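Local coordinates for protein interleukin-2 receptor subunit beta (Mus musculus, PDB 6DG5) that probably serves as the signalling beta subunit of the receptors for interleukin-2 and interleukin-15, passing on mitogenic signals and taking part in receptor-mediated endocytosis, at residues C10-R15 with Q71-V76; C33-K38 with K46-T51; D77-N82 with C97-F102; Y139-A144 with K186-N191. One frame throughout, in Å; residues are numbered along the deposited sequence.

Contact 1 (C10-R15 with Q71-V76)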
loop_
_atom_site.group_PDB
_atom_site.type_symbol
_atom_site.label_atom_id
_atom_site.label_comp_id
_atom_site.label_asym_id
_atom_site.label_seq_id
_atom_site.Cartn_x
_atom_site.Cartn_y
_atom_site.Cartn_z
ATOM N N CYS B 10 6.793 -23.786 4.997
ATOM C CA CYS B 10 5.391 -23.421 5.116
ATOM C C CYS B 10 5.141 -22.095 4.414
ATOM O O CYS B 10 6.018 -21.227 4.365
ATOM C CB CYS B 10 4.968 -23.322 6.583
ATOM S SG CYS B 10 5.147 -24.854 7.519
ATOM N N PHE B 11 3.932 -21.940 3.873
ATOM C CA PHE B 11 3.578 -20.756 3.104
ATOM C C PHE B 11 2.201 -20.256 3.510
ATOM O O PHE B 11 1.286 -21.047 3.757
ATOM C CB PHE B 11 3.609 -21.038 1.598
ATOM C CG PHE B 11 4.991 -21.240 1.053
ATOM C CD1 PHE B 11 5.885 -20.185 0.999
ATOM C CD2 PHE B 11 5.398 -22.481 0.595
ATOM C CE1 PHE B 11 7.162 -20.362 0.499
ATOM C CE2 PHE B 11 6.674 -22.665 0.091
ATOM C CZ PHE B 11 7.556 -21.603 0.043
ATOM N N TYR B 12 2.066 -18.936 3.567
ATOM C CA TYR B 12 0.847 -18.264 3.996
ATOM C C TYR B 12 0.275 -17.483 2.820
ATOM O O TYR B 12 0.990 -16.699 2.185
ATOM C CB TYR B 12 1.146 -17.343 5.184
ATOM C CG TYR B 12 0.003 -16.473 5.656
ATOM C CD1 TYR B 12 -1.272 -16.994 5.834
ATOM C CD2 TYR B 12 0.210 -15.132 5.959
ATOM C CE1 TYR B 12 -2.315 -16.199 6.276
ATOM C CE2 TYR B 12 -0.823 -14.331 6.407
ATOM C CZ TYR B 12 -2.085 -14.869 6.560
ATOM O OH TYR B 12 -3.117 -14.073 7.002
ATOM N N ASN B 13 -1.004 -17.708 2.523
ATOM C CA ASN B 13 -1.651 -17.079 1.379
ATOM C C ASN B 13 -2.081 -15.640 1.652
ATOM O O ASN B 13 -2.823 -15.071 0.845
ATOM C CB ASN B 13 -2.863 -17.908 0.937
ATOM C CG ASN B 13 -4.074 -17.703 1.827
ATOM O OD1 ASN B 13 -3.948 -17.432 3.023
ATOM N ND2 ASN B 13 -5.262 -17.835 1.246
ATOM N N SER B 14 -1.631 -15.059 2.766
ATOM C CA SER B 14 -1.926 -13.702 3.225
ATOM C C SER B 14 -3.365 -13.524 3.691
ATOM O O SER B 14 -3.773 -12.396 3.983
ATOM C CB SER B 14 -1.611 -12.641 2.162
ATOM O OG SER B 14 -2.606 -12.627 1.155
ATOM N N ARG B 15 -4.148 -14.598 3.782
ATOM C CA ARG B 15 -5.498 -14.488 4.324
ATOM C C ARG B 15 -5.707 -15.457 5.479
ATOM O O ARG B 15 -5.487 -15.098 6.641
ATOM C CB ARG B 15 -6.548 -14.723 3.236
ATOM C CG ARG B 15 -6.883 -13.487 2.414
ATOM C CD ARG B 15 -6.959 -12.246 3.291
ATOM N NE ARG B 15 -7.895 -11.252 2.773
ATOM C CZ ARG B 15 -7.993 -10.010 3.234
ATOM N NH1 ARG B 15 -7.201 -9.601 4.216
ATOM N NH2 ARG B 15 -8.876 -9.173 2.708
ATOM N N GLN B 71 -8.866 -12.117 7.425
ATOM C CA GLN B 71 -7.490 -11.814 7.818
ATOM C C GLN B 71 -7.212 -12.504 9.146
ATOM O O GLN B 71 -7.419 -11.941 10.223
ATOM C CB GLN B 71 -7.266 -10.310 7.908
ATOM C CG GLN B 71 -5.802 -9.915 8.025
ATOM C CD GLN B 71 -5.004 -10.304 6.801
ATOM O OE1 GLN B 71 -5.421 -10.055 5.671
ATOM N NE2 GLN B 71 -3.857 -10.934 7.016
ATOM N N SER B 72 -6.714 -13.739 9.071
ATOM C CA SER B 72 -6.523 -14.535 10.278
ATOM C C SER B 72 -5.209 -14.222 10.983
ATOM O O SER B 72 -5.097 -14.447 12.192
ATOM C CB SER B 72 -6.591 -16.025 9.941
ATOM O OG SER B 72 -5.504 -16.407 9.118
ATOM N N LEU B 73 -4.215 -13.714 10.261
ATOM C CA LEU B 73 -2.906 -13.429 10.831
ATOM C C LEU B 73 -2.484 -12.008 10.484
ATOM O O LEU B 73 -2.991 -11.399 9.539
ATOM C CB LEU B 73 -1.850 -14.420 10.330
ATOM C CG LEU B 73 -2.050 -15.887 10.702
ATOM C CD1 LEU B 73 -1.088 -16.763 9.918
ATOM C CD2 LEU B 73 -1.856 -16.088 12.197
ATOM N N THR B 74 -1.536 -11.491 11.257
ATOM C CA THR B 74 -1.016 -10.141 11.088
ATOM C C THR B 74 0.495 -10.183 10.890
ATOM O O THR B 74 1.119 -11.247 10.860
ATOM C CB THR B 74 -1.370 -9.257 12.286
ATOM O OG1 THR B 74 -1.042 -9.939 13.503
ATOM C CG2 THR B 74 -2.843 -8.929 12.276
ATOM N N SER B 75 1.080 -8.991 10.757
ATOM C CA SER B 75 2.517 -8.883 10.544
ATOM C C SER B 75 3.299 -9.226 11.803
ATOM O O SER B 75 4.431 -9.714 11.714
ATOM C CB SER B 75 2.863 -7.471 10.077
ATOM O OG SER B 75 1.823 -6.935 9.276
ATOM N N VAL B 76 2.717 -8.978 12.981
ATOM C CA VAL B 76 3.404 -9.235 14.241
ATOM C C VAL B 76 3.103 -10.621 14.799
ATOM O O VAL B 76 3.616 -10.972 15.871
ATOM C CB VAL B 76 3.041 -8.153 15.280
ATOM C CG1 VAL B 76 3.173 -6.767 14.665
ATOM C CG2 VAL B 76 1.638 -8.369 15.809
#
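The carbonyl of Arg-15, held by Ser-72 and Tyr-12, is the centre of a buried polar contact that ties the turn after strand 8-12 to the 71-76 loop of the N-terminal domain. Three donors share Arg-15 O. Ser-72 OG, 2.8 Å from Arg-15 O, lies in the carbonyl plane on a lone pair; Ser-72 N, 3.0 Å from that oxygen, and Tyr-12 OH, 2.6 Å from it, approach from opposite sides of the plane. Tyrosine suits this place because one side chain offers both a donor and a wide apolar face. With CG anti to the backbone N (chi1 174°), the ring is set toward the 71-76 loop. Leu-73 CD1 rests over one face, 4.0 Å from the centroid of the Tyr-12 ring and offset toward the rim, while the backbone N of Ser-14 covers the centre of the opposite face. Gln-71 NE2 curls back in its own amide plane to Leu-73 O, 2.7 Å away in a nearly straight bond, which fixes the amide. Around the contact, Arg-15 NE pairs with Glu-69, Gln-71 OE1 meets Ser-133 of the fibronectin type III part, and Leu-73 packs on Leu-79 of strand 79-86.

Contact 2 (C33-K38 with K46-T51)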
loop_
_atom_site.group_PDB
_atom_site.type_symbol
_atom_site.label_atom_id
_atom_site.label_comp_id
_atom_site.label_asym_id
_atom_site.label_seq_id
_atom_site.Cartn_x
_atom_site.Cartn_y
_atom_site.Cartn_z
ATOM N N CYS B 33 1.222 -38.721 10.631
ATOM C CA CYS B 33 1.921 -37.552 11.146
ATOM C C CYS B 33 1.028 -36.331 10.988
ATOM O O CYS B 33 0.301 -36.209 9.997
ATOM C CB CYS B 33 3.248 -37.310 10.415
ATOM S SG CYS B 33 4.518 -38.579 10.634
ATOM N N HIS B 34 1.093 -35.424 11.960
ATOM C CA HIS B 34 0.242 -34.243 11.984
ATOM C C HIS B 34 1.094 -32.989 12.136
ATOM O O HIS B 34 2.279 -33.050 12.473
ATOM C CB HIS B 34 -0.795 -34.319 13.112
ATOM C CG HIS B 34 -1.966 -35.198 12.802
ATOM N ND1 HIS B 34 -1.827 -36.494 12.356
ATOM C CD2 HIS B 34 -3.299 -34.966 12.875
ATOM C CE1 HIS B 34 -3.022 -37.023 12.168
ATOM N NE2 HIS B 34 -3.933 -36.117 12.476
ATOM N N VAL B 35 0.469 -31.842 11.879
ATOM C CA VAL B 35 1.115 -30.537 11.979
ATOM C C VAL B 35 0.301 -29.680 12.937
ATOM O O VAL B 35 -0.882 -29.417 12.688
ATOM C CB VAL B 35 1.245 -29.852 10.610
ATOM C CG1 VAL B 35 1.720 -28.417 10.781
ATOM C CG2 VAL B 35 2.198 -30.628 9.716
ATOM N N HIS B 36 0.930 -29.246 14.026
ATOM C CA HIS B 36 0.291 -28.389 15.015
ATOM C C HIS B 36 0.791 -26.960 14.854
ATOM O O HIS B 36 1.997 -26.732 14.716
ATOM C CB HIS B 36 0.572 -28.885 16.434
ATOM C CG HIS B 36 -0.260 -30.058 16.842
ATOM N ND1 HIS B 36 -0.358 -31.203 16.081
ATOM C CD2 HIS B 36 -1.035 -30.264 17.933
ATOM C CE1 HIS B 36 -1.155 -32.065 16.688
ATOM N NE2 HIS B 36 -1.578 -31.519 17.813
ATOM N N ALA B 37 -0.135 -26.005 14.875
ATOM C CA ALA B 37 0.195 -24.591 14.766
ATOM C C ALA B 37 -0.536 -23.824 15.856
ATOM O O ALA B 37 -1.752 -23.972 16.014
ATOM C CB ALA B 37 -0.174 -24.040 13.384
ATOM N N LYS B 38 0.204 -23.009 16.606
ATOM C CA LYS B 38 -0.361 -22.230 17.704
ATOM C C LYS B 38 0.251 -20.838 17.695
ATOM O O LYS B 38 1.466 -20.689 17.861
ATOM C CB LYS B 38 -0.123 -22.919 19.054
ATOM C CG LYS B 38 1.289 -23.451 19.256
ATOM N N LYS B 46 -4.379 -25.018 15.755
ATOM C CA LYS B 46 -4.894 -25.666 14.557
ATOM C C LYS B 46 -4.057 -26.887 14.190
ATOM O O LYS B 46 -2.844 -26.924 14.420
ATOM C CB LYS B 46 -4.928 -24.683 13.386
ATOM C CG LYS B 46 -5.912 -23.538 13.581
ATOM C CD LYS B 46 -7.346 -24.021 13.428
ATOM C CE LYS B 46 -8.312 -23.194 14.264
ATOM N NZ LYS B 46 -8.267 -21.743 13.934
ATOM N N THR B 47 -4.720 -27.887 13.607
ATOM C CA THR B 47 -4.096 -29.169 13.308
ATOM C C THR B 47 -4.546 -29.675 11.943
ATOM O O THR B 47 -5.642 -29.355 11.474
ATOM C CB THR B 47 -4.432 -30.223 14.375
ATOM O OG1 THR B 47 -5.850 -30.266 14.578
ATOM C CG2 THR B 47 -3.741 -29.900 15.693
ATOM N N CYS B 48 -3.688 -30.479 11.317
ATOM C CA CYS B 48 -3.987 -31.125 10.044
ATOM C C CYS B 48 -3.111 -32.365 9.921
ATOM O O CYS B 48 -2.096 -32.494 10.608
ATOM C CB CYS B 48 -3.754 -30.183 8.856
ATOM S SG CYS B 48 -2.044 -29.606 8.734
ATOM N N GLU B 49 -3.505 -33.267 9.027
ATOM C CA GLU B 49 -2.766 -34.501 8.789
ATOM C C GLU B 49 -1.971 -34.399 7.494
ATOM O O GLU B 49 -2.490 -33.939 6.472
ATOM C CB GLU B 49 -3.706 -35.704 8.722
ATOM C CG GLU B 49 -2.984 -37.035 8.548
ATOM C CD GLU B 49 -3.923 -38.179 8.221
ATOM O OE1 GLU B 49 -5.092 -37.908 7.876
ATOM O OE2 GLU B 49 -3.490 -39.350 8.306
ATOM N N LEU B 50 -0.715 -34.839 7.541
ATOM C CA LEU B 50 0.137 -34.797 6.359
ATOM C C LEU B 50 -0.252 -35.894 5.376
ATOM O O LEU B 50 -0.539 -37.029 5.770
ATOM C CB LEU B 50 1.606 -34.949 6.759
ATOM C CG LEU B 50 2.266 -33.743 7.427
ATOM C CD1 LEU B 50 3.525 -34.173 8.155
ATOM C CD2 LEU B 50 2.590 -32.683 6.390
ATOM N N THR B 51 -0.264 -35.549 4.090
ATOM C CA THR B 51 -0.615 -36.476 3.025
ATOM C C THR B 51 0.451 -36.428 1.939
ATOM O O THR B 51 1.005 -35.364 1.650
ATOM C CB THR B 51 -1.991 -36.147 2.429
ATOM O OG1 THR B 51 -2.922 -35.892 3.488
ATOM C CG2 THR B 51 -2.501 -37.310 1.588
#
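Thr-47 sets its methyl over the middle of the His-36 ring, a bump on a flat surface in this antiparallel hairpin. Thr-47 CG2 stands 3.4 Å from the centroid of the His-36 ring and 6° off its normal, a CH-pi contact in which the carbon touches all five ring atoms about equally. The two side chains run alongside each other and point the same way; a beta-branched threonine suits the site because it can offer a methyl here while its hydroxyl turns elsewhere. On the same face of the sheet, Glu-49 treats His-34 differently. Its CB lies 3.9 Å from the centroid of the His-34 ring, over the face but shifted toward the rim on the CE1 and NE2 side. With CG anti to the backbone N (chi1 -177°), Glu-49 CG comes 3.6 Å from His-34 CE1. On the face of Val-35 and Cys-48 the contacts are mainly apolar. Val-35 CB meets Cys-48 SG at 3.8 Å, and Val-35 CG2 fits against Leu-50 CG at 3.9 Å, the leucine joining from beyond the paired part and crossing the valine at about a right angle. Leu-50 CD1 also reaches Cys-33 CB, so the leucine spans two residues. Backbone bonds frame this packing: Leu-50 N to Cys-33 O, 3.0 Å, and Lys-46 N to Ala-37 O, 2.8 Å. Strand 33-39 lies between 46-54 and 79-86; disulfides join Cys-33 to Cys-85 and Cys-48 to Cys-60, Val-35 packs on Ile-81, and Trp-22 of strand 17-23 covers Cys-33 and Leu-50.

Contact 3 (D77-N82 with C97-F102)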
loop_
_atom_site.group_PDB
_atom_site.type_symbol
_atom_site.label_atom_id
_atom_site.label_comp_id
_atom_site.label_asym_id
_atom_site.label_seq_id
_atom_site.Cartn_x
_atom_site.Cartn_y
_atom_site.Cartn_z
ATOM N N ASP B 77 2.296 -11.420 14.107
ATOM C CA ASP B 77 1.971 -12.757 14.575
ATOM C C ASP B 77 3.171 -13.687 14.443
ATOM O O ASP B 77 4.050 -13.496 13.597
ATOM C CB ASP B 77 0.783 -13.321 13.793
ATOM C CG ASP B 77 -0.526 -13.201 14.549
ATOM O OD1 ASP B 77 -0.732 -13.964 15.515
ATOM O OD2 ASP B 77 -1.355 -12.345 14.180
ATOM N N LEU B 78 3.205 -14.700 15.307
ATOM C CA LEU B 78 4.255 -15.716 15.277
ATOM C C LEU B 78 3.658 -16.995 15.843
ATOM O O LEU B 78 3.381 -17.068 17.043
ATOM C CB LEU B 78 5.474 -15.278 16.081
ATOM C CG LEU B 78 6.528 -16.357 16.341
ATOM C CD1 LEU B 78 7.226 -16.751 15.050
ATOM C CD2 LEU B 78 7.534 -15.899 17.387
ATOM N N LEU B 79 3.458 -17.995 14.990
ATOM C CA LEU B 79 2.871 -19.258 15.408
ATOM C C LEU B 79 3.916 -20.364 15.352
ATOM O O LEU B 79 4.720 -20.430 14.418
ATOM C CB LEU B 79 1.653 -19.616 14.547
ATOM C CG LEU B 79 1.749 -19.659 13.023
ATOM C CD1 LEU B 79 2.134 -21.040 12.557
ATOM C CD2 LEU B 79 0.422 -19.253 12.416
ATOM N N ASP B 80 3.903 -21.224 16.369
ATOM C CA ASP B 80 4.857 -22.321 16.484
ATOM C C ASP B 80 4.313 -23.528 15.730
ATOM O O ASP B 80 3.279 -24.091 16.107
ATOM C CB ASP B 80 5.109 -22.662 17.950
ATOM C CG ASP B 80 5.624 -21.477 18.743
ATOM O OD1 ASP B 80 4.976 -20.410 18.707
ATOM O OD2 ASP B 80 6.671 -21.614 19.411
ATOM N N ILE B 81 5.008 -23.930 14.672
ATOM C CA ILE B 81 4.624 -25.095 13.885
ATOM C C ILE B 81 5.389 -26.306 14.401
ATOM O O ILE B 81 6.625 -26.312 14.422
ATOM C CB ILE B 81 4.885 -24.871 12.390
ATOM C CG1 ILE B 81 3.806 -23.963 11.810
ATOM C CG2 ILE B 81 4.890 -26.192 11.651
ATOM C CD1 ILE B 81 4.157 -23.367 10.476
ATOM N N ASN B 82 4.650 -27.327 14.825
ATOM C CA ASN B 82 5.219 -28.560 15.342
ATOM C C ASN B 82 4.731 -29.730 14.499
ATOM O O ASN B 82 3.554 -29.793 14.130
ATOM C CB ASN B 82 4.833 -28.780 16.808
ATOM C CG ASN B 82 5.102 -27.564 17.670
ATOM O OD1 ASN B 82 6.154 -27.452 18.296
ATOM N ND2 ASN B 82 4.145 -26.644 17.709
ATOM N N CYS B 97 9.165 -25.546 15.242
ATOM C CA CYS B 97 9.781 -24.379 14.627
ATOM C C CYS B 97 8.890 -23.154 14.750
ATOM O O CYS B 97 7.672 -23.249 14.923
ATOM C CB CYS B 97 10.106 -24.621 13.151
ATOM S SG CYS B 97 9.508 -26.171 12.457
ATOM N N ASP B 98 9.534 -21.994 14.647
ATOM C CA ASP B 98 8.859 -20.711 14.575
ATOM C C ASP B 98 8.516 -20.388 13.128
ATOM O O ASP B 98 9.173 -20.855 12.194
ATOM C CB ASP B 98 9.734 -19.603 15.165
ATOM C CG ASP B 98 10.086 -19.852 16.618
ATOM O OD1 ASP B 98 9.207 -20.315 17.374
ATOM O OD2 ASP B 98 11.244 -19.590 17.005
ATOM N N PHE B 99 7.476 -19.580 12.950
ATOM C CA PHE B 99 6.967 -19.276 11.619
ATOM C C PHE B 99 6.430 -17.856 11.612
ATOM O O PHE B 99 5.464 -17.557 12.321
ATOM C CB PHE B 99 5.877 -20.272 11.214
ATOM C CG PHE B 99 5.183 -19.928 9.928
ATOM C CD1 PHE B 99 5.807 -20.139 8.709
ATOM C CD2 PHE B 99 3.899 -19.406 9.936
ATOM C CE1 PHE B 99 5.168 -19.824 7.524
ATOM C CE2 PHE B 99 3.256 -19.091 8.754
ATOM C CZ PHE B 99 3.891 -19.301 7.547
ATOM N N HIS B 100 7.055 -16.990 10.817
ATOM C CA HIS B 100 6.587 -15.623 10.651
ATOM C C HIS B 100 5.765 -15.543 9.376
ATOM O O HIS B 100 6.323 -15.706 8.279
ATOM C CB HIS B 100 7.762 -14.651 10.598
ATOM C CG HIS B 100 8.546 -14.596 11.871
ATOM N ND1 HIS B 100 9.600 -15.443 12.136
ATOM C CD2 HIS B 100 8.418 -13.804 12.962
ATOM C CE1 HIS B 100 10.096 -15.168 13.329
ATOM N NE2 HIS B 100 9.397 -14.176 13.851
ATOM N N PRO B 101 4.455 -15.297 9.462
ATOM C CA PRO B 101 3.594 -15.506 8.287
ATOM C C PRO B 101 3.868 -14.551 7.139
ATOM O O PRO B 101 3.894 -14.983 5.980
ATOM C CB PRO B 101 2.179 -15.317 8.860
ATOM C CG PRO B 101 2.327 -15.502 10.340
ATOM C CD PRO B 101 3.680 -14.963 10.667
ATOM N N PHE B 102 4.064 -13.266 7.415
ATOM C CA PHE B 102 4.248 -12.308 6.332
ATOM C C PHE B 102 5.674 -12.274 5.799
ATOM O O PHE B 102 5.963 -11.479 4.898
ATOM C CB PHE B 102 3.815 -10.915 6.787
ATOM C CG PHE B 102 2.334 -10.700 6.715
ATOM C CD1 PHE B 102 1.502 -11.176 7.713
ATOM C CD2 PHE B 102 1.770 -10.035 5.641
ATOM C CE1 PHE B 102 0.137 -10.982 7.646
ATOM C CE2 PHE B 102 0.407 -9.837 5.568
ATOM C CZ PHE B 102 -0.411 -10.313 6.573
#
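Ile-81 and Cys-97 form an antiparallel hydrogen-bonded pair, N of Ile-81 to O of Cys-97 at 2.8 Å and the reverse bond alike; the short strand axes lie 136° apart, and the bond from Leu-79 N to Phe-99 O is weak. The side chains sort by face. On the buried side Phe-99, CG anti to the backbone N (chi1 173°), lies beside Leu-79, both pointing the same way, with Leu-79 CD1 3.6 Å from Phe-99 CD2. Ile-81 comes across it, its CD1 lying 3.6 Å from Phe-99 CB and as near to CG. A large flat ring suits this place, since two branched aliphatic chains can lean on it from one strand while Tyr-12, Cys-10 and Val-18 border it from others. An alanine here would keep the CB contact with Ile-81 CD1 but would probably open a gap beside Leu-79 CD1 and leave Tyr-12 without the ring it packs on. Toward the loop, Leu-78 CD1 sits over the centre of the His-100 ring, 3.6 Å from its centroid, a CH-pi contact. Pro-101 CD approaches Asp-77 O at 3.3 Å; the carboxylate of Asp-77 is taken up by Thr-74, Ser-39 and Arg-42. On the opposite face of the sheet from Phe-99, Asp-80 OD2 and Asp-98 OD1 come within 3.5 Å, their carboxylate planes almost perpendicular. Two like charges so close would repel and might raise the proton affinity of one, a cost that the partly exposed setting is likely to lessen, whereas the buried face relies on apolar contact.

Contact 4 (Y139-A144 with K186-N191)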
loop_
_atom_site.group_PDB
_atom_site.type_symbol
_atom_site.label_atom_id
_atom_site.label_comp_id
_atom_site.label_asym_id
_atom_site.label_seq_id
_atom_site.Cartn_x
_atom_site.Cartn_y
_atom_site.Cartn_z
ATOM N N TYR B 139 1.076 -3.464 -2.963
ATOM C CA TYR B 139 2.389 -3.891 -3.428
ATOM C C TYR B 139 2.315 -5.044 -4.422
ATOM O O TYR B 139 3.294 -5.783 -4.574
ATOM C CB TYR B 139 3.268 -4.281 -2.238
ATOM C CG TYR B 139 3.615 -3.124 -1.331
ATOM C CD1 TYR B 139 4.711 -2.317 -1.597
ATOM C CD2 TYR B 139 2.847 -2.840 -0.207
ATOM C CE1 TYR B 139 5.035 -1.259 -0.772
ATOM C CE2 TYR B 139 3.164 -1.782 0.626
ATOM C CZ TYR B 139 4.260 -0.996 0.337
ATOM O OH TYR B 139 4.587 0.060 1.156
ATOM N N LEU B 140 1.188 -5.205 -5.110
ATOM C CA LEU B 140 1.027 -6.326 -6.026
ATOM C C LEU B 140 1.950 -6.188 -7.228
ATOM O O LEU B 140 2.203 -5.085 -7.720
ATOM C CB LEU B 140 -0.424 -6.431 -6.491
ATOM C CG LEU B 140 -1.408 -7.016 -5.480
ATOM C CD1 LEU B 140 -2.832 -6.927 -6.004
ATOM C CD2 LEU B 140 -1.040 -8.452 -5.153
ATOM N N GLU B 141 2.453 -7.326 -7.699
ATOM C CA GLU B 141 3.357 -7.387 -8.836
ATOM C C GLU B 141 2.996 -8.614 -9.656
ATOM O O GLU B 141 2.616 -9.645 -9.097
ATOM C CB GLU B 141 4.817 -7.458 -8.379
ATOM C CG GLU B 141 5.826 -6.953 -9.388
ATOM C CD GLU B 141 7.207 -6.783 -8.785
ATOM O OE1 GLU B 141 7.852 -7.808 -8.476
ATOM O OE2 GLU B 141 7.640 -5.625 -8.604
ATOM N N PHE B 142 3.111 -8.505 -10.977
ATOM C CA PHE B 142 2.679 -9.575 -11.864
ATOM C C PHE B 142 3.773 -9.929 -12.856
ATOM O O PHE B 142 4.521 -9.058 -13.314
ATOM C CB PHE B 142 1.404 -9.189 -12.614
ATOM C CG PHE B 142 0.208 -9.029 -11.725
ATOM C CD1 PHE B 142 -0.555 -10.126 -11.371
ATOM C CD2 PHE B 142 -0.151 -7.782 -11.242
ATOM C CE1 PHE B 142 -1.657 -9.985 -10.554
ATOM C CE2 PHE B 142 -1.251 -7.633 -10.424
ATOM C CZ PHE B 142 -2.006 -8.738 -10.078
ATOM N N GLU B 143 3.856 -11.218 -13.180
ATOM C CA GLU B 143 4.772 -11.737 -14.187
ATOM C C GLU B 143 4.005 -12.719 -15.058
ATOM O O GLU B 143 3.398 -13.665 -14.544
ATOM C CB GLU B 143 5.981 -12.426 -13.544
ATOM C CG GLU B 143 7.317 -11.751 -13.814
ATOM C CD GLU B 143 8.495 -12.601 -13.374
ATOM O OE1 GLU B 143 8.298 -13.810 -13.127
ATOM O OE2 GLU B 143 9.618 -12.061 -13.274
ATOM N N ALA B 144 4.026 -12.491 -16.368
ATOM C CA ALA B 144 3.374 -13.370 -17.327
ATOM C C ALA B 144 4.403 -13.923 -18.302
ATOM O O ALA B 144 5.446 -13.307 -18.546
ATOM C CB ALA B 144 2.263 -12.636 -18.094
ATOM N N LYS B 186 2.861 -11.492 -6.903
ATOM C CA LYS B 186 3.739 -11.391 -5.743
ATOM C C LYS B 186 3.598 -9.998 -5.142
ATOM O O LYS B 186 3.142 -9.062 -5.806
ATOM C CB LYS B 186 5.198 -11.675 -6.126
ATOM C CG LYS B 186 6.132 -11.971 -4.962
ATOM C CD LYS B 186 7.501 -12.419 -5.460
ATOM C CE LYS B 186 8.507 -11.272 -5.474
ATOM N NZ LYS B 186 7.946 -10.012 -6.049
ATOM N N ALA B 187 3.988 -9.873 -3.871
ATOM C CA ALA B 187 3.990 -8.597 -3.157
ATOM C C ALA B 187 5.388 -8.359 -2.597
ATOM O O ALA B 187 5.827 -9.071 -1.686
ATOM C CB ALA B 187 2.943 -8.582 -2.043
ATOM N N GLN B 188 6.081 -7.352 -3.123
ATOM C CA GLN B 188 7.493 -7.132 -2.806
ATOM C C GLN B 188 7.662 -6.015 -1.771
ATOM O O GLN B 188 8.341 -5.009 -1.979
ATOM C CB GLN B 188 8.288 -6.862 -4.090
ATOM C CG GLN B 188 8.033 -5.531 -4.817
ATOM C CD GLN B 188 6.609 -5.357 -5.298
ATOM O OE1 GLN B 188 5.920 -6.330 -5.601
ATOM N NE2 GLN B 188 6.157 -4.109 -5.365
ATOM N N ARG B 189 7.045 -6.222 -0.605
ATOM C CA ARG B 189 7.253 -5.306 0.512
ATOM C C ARG B 189 8.670 -5.432 1.058
ATOM O O ARG B 189 9.450 -4.472 1.031
ATOM C CB ARG B 189 6.229 -5.575 1.615
ATOM C CG ARG B 189 6.528 -4.847 2.918
ATOM C CD ARG B 189 6.169 -3.371 2.842
ATOM N NE ARG B 189 4.806 -3.112 3.301
ATOM C CZ ARG B 189 4.480 -2.852 4.563
ATOM N NH1 ARG B 189 3.215 -2.621 4.892
ATOM N NH2 ARG B 189 5.417 -2.822 5.501
ATOM N N ASN B 190 9.020 -6.616 1.563
ATOM C CA ASN B 190 10.381 -6.914 1.980
ATOM C C ASN B 190 11.051 -7.984 1.127
ATOM O O ASN B 190 12.198 -8.353 1.414
ATOM C CB ASN B 190 10.406 -7.347 3.456
ATOM C CG ASN B 190 9.430 -8.470 3.753
ATOM O OD1 ASN B 190 9.224 -9.365 2.933
ATOM N ND2 ASN B 190 8.820 -8.424 4.933
ATOM N N ASN B 191 10.368 -8.496 0.103
ATOM C CA ASN B 191 10.894 -9.483 -0.837
ATOM C C ASN B 191 11.296 -10.787 -0.156
ATOM O O ASN B 191 12.066 -11.570 -0.721
ATOM C CB ASN B 191 12.076 -8.922 -1.638
ATOM C CG ASN B 191 12.152 -9.498 -3.038
ATOM O OD1 ASN B 191 11.441 -10.447 -3.371
ATOM N ND2 ASN B 191 13.018 -8.928 -3.866
#
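Lys-186 N gives a hydrogen bond to Glu-141 O at 2.9 Å; the bond back from Glu-141 N to Lys-186 O is weak and bent. From this antiparallel pair the two side chains run alongside each other and point the same way, and Lys-186 NZ ends 3.3 Å from Glu-141 OE1 in a salt bridge whose hydrogen bond is weak. Long, oppositely charged chains suit neighbouring positions on one face of a sheet. Strands 140-148 and 178-187 belong to the fibronectin type III domain, and Lys-186 also makes a cation-pi contact with Trp-195, the first residue of the WSXWS motif, much as basic side chains stack with that motif's tryptophans in other class I cytokine receptors. Where the strands give way to loops, Ala-187 CA approaches Tyr-139 O at 3.2 Å in a CA-H...O contact. Beyond it, Arg-189 sets CD over the face of the Tyr-139 ring: CD is 4.2 Å from the ring centroid, offset toward the rim, and NE comes closest to CE2 at 3.4 Å. A bend at chi2 (76°) brings CD over the face. An alanine in place of Tyr-139 would probably leave Arg-189 CD and NE without the ring they rest on and an acidic side chain of another protein's chain without its hydroxyl mate. That same other chain supplies an acidic partner to Arg-189 NH1, in a salt bridge.

Contacts 1, 2 and 3 all reach one sheet of the N-terminal domain, whereas contact 4 belongs to the fibronectin type III domain. Contacts 1 and 3 have centres about 10 Å apart and touch directly, Cys-10 SG meeting Ile-81 CD1 at 3.5 Å. Contacts 2 and 3 sit about 13 Å apart between centres on neighbouring strands, joined by a probable hydrogen bond from His-36 N to Asn-82 O. Contact 4 lies about 29 Å from contact 2, 16 Å from contact 1 and 22 Å from contact 3, centre to centre, yet Asn-190 ND2 makes a loose approach, 4.2 Å, to Phe-102 O of contact 3. Other protein chains approach contacts 1 and 4; none touches contact 2.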